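Local coordinates for galactofuranose-binding protein YtfQ (Escherichia coli, PDB 2VK2) that binds alpha- and beta-galactofuranose in the periplasm and serves as the solute-binding component of the YtfQRT-YjfF ABC transporter, at residues A[5-10]-A[87-92]; A[49-54]-A[62-67]. All coordinates share one frame; numbering follows the deposited sequence.

Interaction 1 (A[5-10]-A[87-92]); sequences VGFSQV and FLLDRS. With GZL (beta-D-galactofuranose), chain B.
Phe7 and Leu89 meet because their first torsions bring them together over one face of the sheet, across the intervening strand 61-64: CG of Phe7 lies anti to the backbone N (chi1 176°), while CG of Leu89 lies anti to its own carbonyl carbon. The CD2 methyl of Leu89 then approaches the far end of the Phe7 ring obliquely, 4.0 Å from CZ. Phe63 of the intervening strand packs against both. Gln9 CB sits above one face of the same ring, toward its rim.

Past the strand ends the apolar contact gives way to the sugar site, at the C-terminal edge of a parallel sheet, where periplasmic binding proteins of this fold hold their ligands. Val10 CG2 lies over one face of the Arg91 guanidinium, while CG1 comes 4.4 Å from its NH1. The Arg91 chain, extended from CG to NE, donates from NE to galactofuranose O5 (2.9 Å) and from NH2 to O4 (3.0 Å, nearly straight at 169°), while NH1 is bound to the Val67 carbonyl. Asp90 takes the sugar from another side: O5 donates to OD1 at 2.7 Å and O6 to the backbone O at 2.8 Å. A salt bridge from Arg17 holds the other carboxylate oxygen, OD2. A leucine in place of Arg91 would probably leave O4 and O5 without these donors and the Val67 carbonyl without its mate. Since O5 gives its proton to Asp90 and accepts one from Arg91, a single hydroxyl is used in both directions, which is consistent with recognition of both its position and its orientation.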
ATOM      1  N   VAL A   5      -7.416  10.182  19.712  1.00 11.57           N
ATOM      2  CA  VAL A   5      -7.742   9.721  18.368  1.00 10.26           C
ATOM      3  C   VAL A   5      -7.878   8.202  18.376  1.00  9.49           C
ATOM      4  O   VAL A   5      -7.036   7.499  18.932  1.00  9.25           O
ATOM      5  CB  VAL A   5      -6.654  10.141  17.355  1.00 10.10           C
ATOM      6  CG1 VAL A   5      -6.936   9.555  15.976  1.00  9.64           C
ATOM      7  CG2 VAL A   5      -6.561  11.656  17.285  1.00 10.24           C
ATOM      8  N   GLY A   6      -8.957   7.707  17.776  1.00  8.61           N
ATOM      9  CA  GLY A   6      -9.141   6.278  17.564  1.00  8.34           C
ATOM     10  C   GLY A   6      -8.765   5.953  16.134  1.00  8.21           C
ATOM     11  O   GLY A   6      -9.328   6.525  15.206  1.00  8.68           O
ATOM     12  N   PHE A   7      -7.810   5.043  15.959  1.00  8.03           N
ATOM     13  CA  PHE A   7      -7.335   4.641  14.636  1.00  7.90           C
ATOM     14  C   PHE A   7      -7.748   3.200  14.380  1.00  7.69           C
ATOM     15  O   PHE A   7      -7.283   2.283  15.059  1.00  7.67           O
ATOM     16  CB  PHE A   7      -5.810   4.815  14.574  1.00  8.39           C
ATOM     17  CG  PHE A   7      -5.152   4.353  13.283  1.00  8.61           C
ATOM     18  CD1 PHE A   7      -5.843   4.260  12.075  1.00  8.61           C
ATOM     19  CD2 PHE A   7      -3.792   4.056  13.286  1.00  9.10           C
ATOM     20  CE1 PHE A   7      -5.191   3.846  10.912  1.00  8.96           C
ATOM     21  CE2 PHE A   7      -3.142   3.649  12.131  1.00  9.57           C
ATOM     22  CZ  PHE A   7      -3.840   3.545  10.942  1.00  9.43           C
ATOM     23  N   SER A   8      -8.657   3.016  13.423  1.00  7.38           N
ATOM     24  CA  SER A   8      -9.006   1.692  12.933  1.00  7.53           C
ATOM     25  C   SER A   8      -8.004   1.301  11.853  1.00  7.60           C
ATOM     26  O   SER A   8      -8.075   1.780  10.718  1.00  7.75           O
ATOM     27  CB  SER A   8     -10.429   1.656  12.376  1.00  7.55           C
ATOM     28  OG  SER A   8     -10.706   0.375  11.837  1.00  7.86           O
ATOM     29  N   GLN A   9      -7.070   0.438  12.239  1.00  7.74           N
ATOM     30  CA  GLN A   9      -5.993  -0.040  11.384  1.00  7.96           C
ATOM     31  C   GLN A   9      -6.428  -1.359  10.738  1.00  8.16           C
ATOM     32  O   GLN A   9      -7.177  -2.132  11.339  1.00  8.60           O
ATOM     33  CB  GLN A   9      -4.730  -0.208  12.255  1.00  8.19           C
ATOM     34  CG  GLN A   9      -3.447  -0.689  11.575  1.00  8.15           C
ATOM     35  CD  GLN A   9      -3.039   0.157  10.386  1.00  8.14           C
ATOM     36  OE1 GLN A   9      -3.781   0.268   9.417  1.00  7.89           O
ATOM     37  NE2 GLN A   9      -1.838   0.733  10.439  1.00  7.48           N
ATOM     38  N   VAL A  10      -5.975  -1.604   9.510  1.00  8.41           N
ATOM     39  CA  VAL A  10      -6.361  -2.803   8.757  1.00  8.86           C
ATOM     40  C   VAL A  10      -5.864  -4.065   9.450  1.00  9.22           C
ATOM     41  O   VAL A  10      -6.589  -5.054   9.575  1.00  9.43           O
ATOM     42  CB  VAL A  10      -5.782  -2.774   7.319  1.00  8.69           C
ATOM     43  CG1 VAL A  10      -6.066  -4.085   6.584  1.00  9.40           C
ATOM     44  CG2 VAL A  10      -6.326  -1.590   6.540  1.00  9.39           C
ATOM     45  N   PHE A  87     -10.733  10.853   9.329  1.00  8.23           N
ATOM     46  CA  PHE A  87      -9.620  11.008   8.402  1.00  8.34           C
ATOM     47  C   PHE A  87      -9.266   9.636   7.851  1.00  8.09           C
ATOM     48  O   PHE A  87      -9.115   8.683   8.607  1.00  8.50           O
ATOM     49  CB  PHE A  87      -8.413  11.615   9.123  1.00  8.73           C
ATOM     50  CG  PHE A  87      -8.694  12.954   9.750  1.00  8.99           C
ATOM     51  CD1 PHE A  87      -8.256  14.124   9.146  1.00  9.84           C
ATOM     52  CD2 PHE A  87      -9.407  13.043  10.938  1.00  9.78           C
ATOM     53  CE1 PHE A  87      -8.525  15.362   9.717  1.00 10.21           C
ATOM     54  CE2 PHE A  87      -9.676  14.276  11.510  1.00  9.97           C
ATOM     55  CZ  PHE A  87      -9.237  15.434  10.900  1.00  9.96           C
ATOM     56  N   LEU A  88      -9.164   9.538   6.530  1.00  7.85           N
ATOM     57  CA  LEU A  88      -8.828   8.275   5.885  1.00  7.89           C
ATOM     58  C   LEU A  88      -7.333   8.239   5.597  1.00  7.78           C
ATOM     59  O   LEU A  88      -6.768   9.219   5.124  1.00  7.75           O
ATOM     60  CB  LEU A  88      -9.630   8.098   4.594  1.00  7.94           C
ATOM     61  CG  LEU A  88     -11.152   8.169   4.759  1.00  8.41           C
ATOM     62  CD1 LEU A  88     -11.827   8.016   3.408  1.00  9.42           C
ATOM     63  CD2 LEU A  88     -11.658   7.123   5.742  1.00  9.05           C
ATOM     64  N   LEU A  89      -6.709   7.103   5.922  1.00  7.72           N
ATOM     65  CA  LEU A  89      -5.242   6.907   5.706  1.00  7.93           C
ATOM     66  C   LEU A  89      -5.007   5.756   4.764  1.00  7.74           C
ATOM     67  O   LEU A  89      -5.517   4.694   4.934  1.00  7.59           O
ATOM     68  CB  LEU A  89      -4.561   6.612   7.060  1.00  8.48           C
ATOM     69  CG  LEU A  89      -4.314   7.777   8.045  1.00  9.91           C
ATOM     70  CD1 LEU A  89      -5.566   8.580   8.469  1.00 10.49           C
ATOM     71  CD2 LEU A  89      -3.586   7.192   9.261  1.00 11.61           C
ATOM     72  N   ASP A  90      -4.184   6.091   3.766  1.00  7.62           N
ATOM     73  CA  ASP A  90      -3.477   5.123   2.886  1.00  7.64           C
ATOM     74  C   ASP A  90      -4.321   4.290   1.909  1.00  7.76           C
ATOM     75  O   ASP A  90      -3.811   3.843   0.929  1.00  7.95           O
ATOM     76  CB  ASP A  90      -2.460   4.272   3.703  1.00  7.54           C
ATOM     77  CG  ASP A  90      -3.051   3.040   4.349  1.00  7.48           C
ATOM     78  OD1 ASP A  90      -3.516   2.158   3.676  1.00  7.88           O
ATOM     79  OD2 ASP A  90      -2.963   2.924   5.570  1.00  8.00           O
ATOM     80  N   ARG A  91      -5.605   4.163   2.185  1.00  7.72           N
ATOM     81  CA  ARG A  91      -6.613   3.679   1.173  1.00  7.61           C
ATOM     82  C   ARG A  91      -7.805   4.634   1.154  1.00  7.77           C
ATOM     83  O   ARG A  91      -8.021   5.336   2.074  1.00  7.75           O
ATOM     84  CB  ARG A  91      -7.080   2.265   1.497  1.00  7.60           C
ATOM     85  CG  ARG A  91      -5.886   1.243   1.568  1.00  7.51           C
ATOM     86  CD  ARG A  91      -6.375  -0.171   1.659  1.00  7.55           C
ATOM     87  NE  ARG A  91      -5.164  -1.068   1.803  1.00  7.38           N
ATOM     88  CZ  ARG A  91      -5.202  -2.321   2.192  1.00  7.71           C
ATOM     89  NH1 ARG A  91      -6.318  -2.979   2.380  1.00  7.80           N
ATOM     90  NH2 ARG A  91      -4.081  -2.976   2.404  1.00  7.79           N
ATOM     91  N   SER A  92      -8.513   4.541   0.042  1.00  8.13           N
ATOM     92  CA  SER A  92      -9.635   5.433  -0.217  1.00  8.68           C
ATOM     93  C   SER A  92     -10.957   4.677  -0.201  1.00  8.71           C
ATOM     94  O   SER A  92     -10.993   3.448  -0.257  1.00  8.25           O
ATOM     95  CB  SER A  92      -9.450   6.115  -1.572  1.00  8.98           C
ATOM     96  OG  SER A  92      -8.310   6.958  -1.579  1.00 10.76           O
TER
HETATM   97  C6  GZL B1298      -0.776   1.444   0.795  0.50  7.98           C
HETATM   98  C5  GZL B1298      -1.500   0.378   1.189  0.50  7.34           C
HETATM   99  C4  GZL B1298      -1.003  -1.055   1.124  0.50  6.57           C
HETATM  100  C3  GZL B1298       0.456  -1.371   0.936  0.50  7.04           C
HETATM  101  C2  GZL B1298       0.831  -2.315   1.789  0.50  6.32           C
HETATM  102  O6  GZL B1298      -1.270   2.684   0.854  0.50  8.31           O
HETATM  103  O5  GZL B1298      -2.766   0.559   1.581  0.50  5.34           O
HETATM  104  O4  GZL B1298      -1.332  -1.748   2.335  0.50  6.19           O
HETATM  105  O3  GZL B1298       1.198  -0.824  -0.020  0.50  6.48           O
HETATM  106  C1  GZL B1298      -0.281  -2.642   2.719  0.50  6.17           C
HETATM  107  O2  GZL B1298       2.017  -2.917   1.893  0.50  4.73           O
HETATM  108  O1  GZL B1298      -0.712  -3.991   2.576  0.50  6.43           O

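Interaction 2 (A[49-54]-A[62-67]); sequences KAVRSF and IFIAPV
Val51 and Phe54 of the helix pack on Ile62 and Ile64 of the strand in a way that illustrates the alpha/beta sandwich of periplasmic binding proteins. Helix 44-57 leads directly into strand 61-64, forming the second half of a beta-alpha-beta crossover from strand 34-39. The short axes run almost antiparallel, at 171°, and 9.7 Å apart, so the helix lies lengthwise along one face of the parallel sheet.

The contact across the segments is apolar. Val51 reaches both isoleucines with different branches: CG1 comes within 4.2 Å of Ile62 CD1, whereas CG2 meets Ile64 CD1 at 3.8 Å, the latter two side chains crossing at about a right angle. Both isoleucines carry CG1 anti to the carbonyl carbon (chi1 -68° in Ile62), and with chi2 extended in both the CD1 methyls reach the helix. Phe54 contributes mainly its CB; its ring meets Ile62 CG2 obliquely, and the side chain also touches Lys36 and Ala38 of strand 34-39. On the other flank, Val75 and Leu76 of helix 73-81 touch Val51 and Ile64, respectively.

The helix has its own polar bonds. Ser53 N and Phe54 N bond to the carbonyls of Lys49 and Ala50, and Arg52, turned away from the strand, forms a salt bridge with Glu78. The Ile62 CD1 methyl packs 3.8 Å from Phe54 CB and also reaches the helix backbone, 4.0 Å from Val51 O.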
ATOM      1  N   LYS A  49     -16.879  -2.273  13.599  1.00  7.95           N
ATOM      2  CA  LYS A  49     -17.075  -2.428  15.043  1.00  8.23           C
ATOM      3  C   LYS A  49     -16.163  -1.495  15.844  1.00  8.18           C
ATOM      4  O   LYS A  49     -16.599  -0.882  16.817  1.00  8.10           O
ATOM      5  CB  LYS A  49     -16.837  -3.875  15.474  1.00  8.24           C
ATOM      6  CG  LYS A  49     -17.911  -4.843  15.018  1.00  8.35           C
ATOM      7  CD  LYS A  49     -17.469  -6.271  15.255  1.00  8.68           C
ATOM      8  CE  LYS A  49     -18.559  -7.270  14.915  1.00  8.99           C
ATOM      9  NZ  LYS A  49     -18.028  -8.655  15.005  1.00  9.84           N
ATOM     10  N   ALA A  50     -14.904  -1.385  15.429  1.00  8.12           N
ATOM     11  CA  ALA A  50     -13.949  -0.511  16.111  1.00  8.18           C
ATOM     12  C   ALA A  50     -14.360   0.953  16.005  1.00  8.25           C
ATOM     13  O   ALA A  50     -14.313   1.688  16.993  1.00  8.09           O
ATOM     14  CB  ALA A  50     -12.549  -0.710  15.550  1.00  8.38           C
ATOM     15  N   VAL A  51     -14.765   1.373  14.809  1.00  8.14           N
ATOM     16  CA  VAL A  51     -15.217   2.743  14.593  1.00  8.37           C
ATOM     17  C   VAL A  51     -16.434   3.044  15.467  1.00  8.59           C
ATOM     18  O   VAL A  51     -16.500   4.098  16.101  1.00  8.44           O
ATOM     19  CB  VAL A  51     -15.530   3.005  13.109  1.00  8.35           C
ATOM     20  CG1 VAL A  51     -16.176   4.368  12.918  1.00  8.80           C
ATOM     21  CG2 VAL A  51     -14.257   2.897  12.282  1.00  8.89           C
ATOM     22  N   ARG A  52     -17.378   2.111  15.520  1.00  8.55           N
ATOM     23  CA  ARG A  52     -18.549   2.264  16.386  1.00  9.32           C
ATOM     24  C   ARG A  52     -18.170   2.392  17.854  1.00  9.09           C
ATOM     25  O   ARG A  52     -18.764   3.193  18.579  1.00  9.16           O
ATOM     26  CB  ARG A  52     -19.531   1.109  16.183  1.00  9.33           C
ATOM     27  CG  ARG A  52     -20.288   1.259  14.900  1.00 10.46           C
ATOM     28  CD  ARG A  52     -21.271   0.147  14.638  1.00 11.61           C
ATOM     29  NE  ARG A  52     -22.013   0.447  13.413  1.00 13.22           N
ATOM     30  CZ  ARG A  52     -22.547  -0.456  12.595  1.00 13.65           C
ATOM     31  NH1 ARG A  52     -22.432  -1.756  12.834  1.00 14.23           N
ATOM     32  NH2 ARG A  52     -23.191  -0.047  11.510  1.00 14.36           N
ATOM     33  N   SER A  53     -17.178   1.623  18.291  1.00  8.88           N
ATOM     34  CA  SER A  53     -16.683   1.735  19.661  1.00  9.15           C
ATOM     35  C   SER A  53     -16.066   3.110  19.913  1.00  8.71           C
ATOM     36  O   SER A  53     -16.327   3.726  20.945  1.00  8.67           O
ATOM     37  CB  SER A  53     -15.665   0.637  19.963  1.00  9.49           C
ATOM     38  OG  SER A  53     -15.184   0.744  21.290  1.00 11.16           O
ATOM     39  N   PHE A  54     -15.253   3.593  18.977  1.00  8.03           N
ATOM     40  CA  PHE A  54     -14.647   4.917  19.114  1.00  8.18           C
ATOM     41  C   PHE A  54     -15.712   6.011  19.194  1.00  8.12           C
ATOM     42  O   PHE A  54     -15.574   6.955  19.971  1.00  7.79           O
ATOM     43  CB  PHE A  54     -13.694   5.220  17.951  1.00  8.32           C
ATOM     44  CG  PHE A  54     -12.445   4.367  17.926  1.00  8.50           C
ATOM     45  CD1 PHE A  54     -11.776   4.010  19.095  1.00  8.84           C
ATOM     46  CD2 PHE A  54     -11.914   3.953  16.710  1.00  8.74           C
ATOM     47  CE1 PHE A  54     -10.617   3.238  19.045  1.00  9.46           C
ATOM     48  CE2 PHE A  54     -10.753   3.187  16.663  1.00  9.15           C
ATOM     49  CZ  PHE A  54     -10.113   2.829  17.830  1.00  9.43           C
ATOM     50  N   ILE A  62     -11.467  10.198  14.502  1.00  8.10           N
ATOM     51  CA  ILE A  62     -11.289   8.812  14.094  1.00  8.11           C
ATOM     52  C   ILE A  62     -10.463   8.773  12.816  1.00  7.88           C
ATOM     53  O   ILE A  62     -10.741   9.504  11.868  1.00  7.95           O
ATOM     54  CB  ILE A  62     -12.649   8.106  13.898  1.00  8.11           C
ATOM     55  CG1 ILE A  62     -13.342   7.959  15.256  1.00  8.31           C
ATOM     56  CG2 ILE A  62     -12.468   6.733  13.248  1.00  8.75           C
ATOM     57  CD1 ILE A  62     -14.809   7.598  15.176  1.00  8.69           C
ATOM     58  N   PHE A  63      -9.421   7.947  12.825  1.00  7.57           N
ATOM     59  CA  PHE A  63      -8.620   7.672  11.637  1.00  7.47           C
ATOM     60  C   PHE A  63      -9.003   6.271  11.181  1.00  7.04           C
ATOM     61  O   PHE A  63      -9.136   5.366  12.003  1.00  7.29           O
ATOM     62  CB  PHE A  63      -7.121   7.684  11.962  1.00  7.77           C
ATOM     63  CG  PHE A  63      -6.526   9.052  12.240  1.00  7.82           C
ATOM     64  CD1 PHE A  63      -7.294  10.209  12.334  1.00  8.15           C
ATOM     65  CD2 PHE A  63      -5.155   9.154  12.446  1.00  8.23           C
ATOM     66  CE1 PHE A  63      -6.691  11.437  12.597  1.00  8.67           C
ATOM     67  CE2 PHE A  63      -4.559  10.369  12.716  1.00  8.79           C
ATOM     68  CZ  PHE A  63      -5.322  11.510  12.791  1.00  8.67           C
ATOM     69  N   ILE A  64      -9.183   6.082   9.878  1.00  7.11           N
ATOM     70  CA  ILE A  64      -9.486   4.760   9.338  1.00  7.13           C
ATOM     71  C   ILE A  64      -8.584   4.514   8.146  1.00  7.11           C
ATOM     72  O   ILE A  64      -8.476   5.369   7.277  1.00  7.55           O
ATOM     73  CB  ILE A  64     -10.945   4.644   8.836  1.00  7.17           C
ATOM     74  CG1 ILE A  64     -11.951   4.992   9.937  1.00  6.90           C
ATOM     75  CG2 ILE A  64     -11.218   3.236   8.304  1.00  7.59           C
ATOM     76  CD1 ILE A  64     -13.366   5.165   9.411  1.00  7.49           C
ATOM     77  N   ALA A  65      -7.936   3.352   8.118  1.00  7.21           N
ATOM     78  CA  ALA A  65      -7.309   2.848   6.899  1.00  7.08           C
ATOM     79  C   ALA A  65      -8.298   1.840   6.325  1.00  7.06           C
ATOM     80  O   ALA A  65      -8.367   0.713   6.801  1.00  7.51           O
ATOM     81  CB  ALA A  65      -5.973   2.192   7.217  1.00  7.31           C
ATOM     82  N   PRO A  66      -9.121   2.264   5.346  1.00  7.06           N
ATOM     83  CA  PRO A  66     -10.244   1.412   4.935  1.00  7.03           C
ATOM     84  C   PRO A  66      -9.801   0.208   4.109  1.00  7.01           C
ATOM     85  O   PRO A  66      -9.264   0.378   3.020  1.00  7.16           O
ATOM     86  CB  PRO A  66     -11.111   2.361   4.097  1.00  7.11           C
ATOM     87  CG  PRO A  66     -10.161   3.355   3.554  1.00  7.02           C
ATOM     88  CD  PRO A  66      -9.090   3.532   4.596  1.00  7.07           C
ATOM     89  N   VAL A  67     -10.041  -0.999   4.617  1.00  6.93           N
ATOM     90  CA  VAL A  67      -9.479  -2.196   3.986  1.00  6.94           C
ATOM     91  C   VAL A  67      -9.941  -2.335   2.532  1.00  6.97           C
ATOM     92  O   VAL A  67      -9.137  -2.654   1.651  1.00  6.87           O
ATOM     93  CB  VAL A  67      -9.775  -3.484   4.802  1.00  6.99           C
ATOM     94  CG1 VAL A  67     -11.274  -3.741   4.926  1.00  7.35           C
ATOM     95  CG2 VAL A  67      -9.060  -4.684   4.189  1.00  7.27           C
TER

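Overall arrangement
From the N terminus, the chain runs through strand 4-9, the first half of interaction 1, then through helix 15-31 and strand 34-39 before reaching helix 44-57. There 49-54 packs on 62-67, closing the short loop of interaction 2. The chain next passes helix 73-81 and returns along strand 86-89, where 87-92 closes the longer loop of interaction 1. Interaction 2 is therefore nested inside it. Strand 61-64 joins the two spatially, since it lies between 4-9 and 86-89 in the parallel sheet. Backbone pairing of Gly6 and Ser8 with Phe63 connects the contacts directly. Together they tie the helical layer, the sheet and the sugar-binding loops into one lobe.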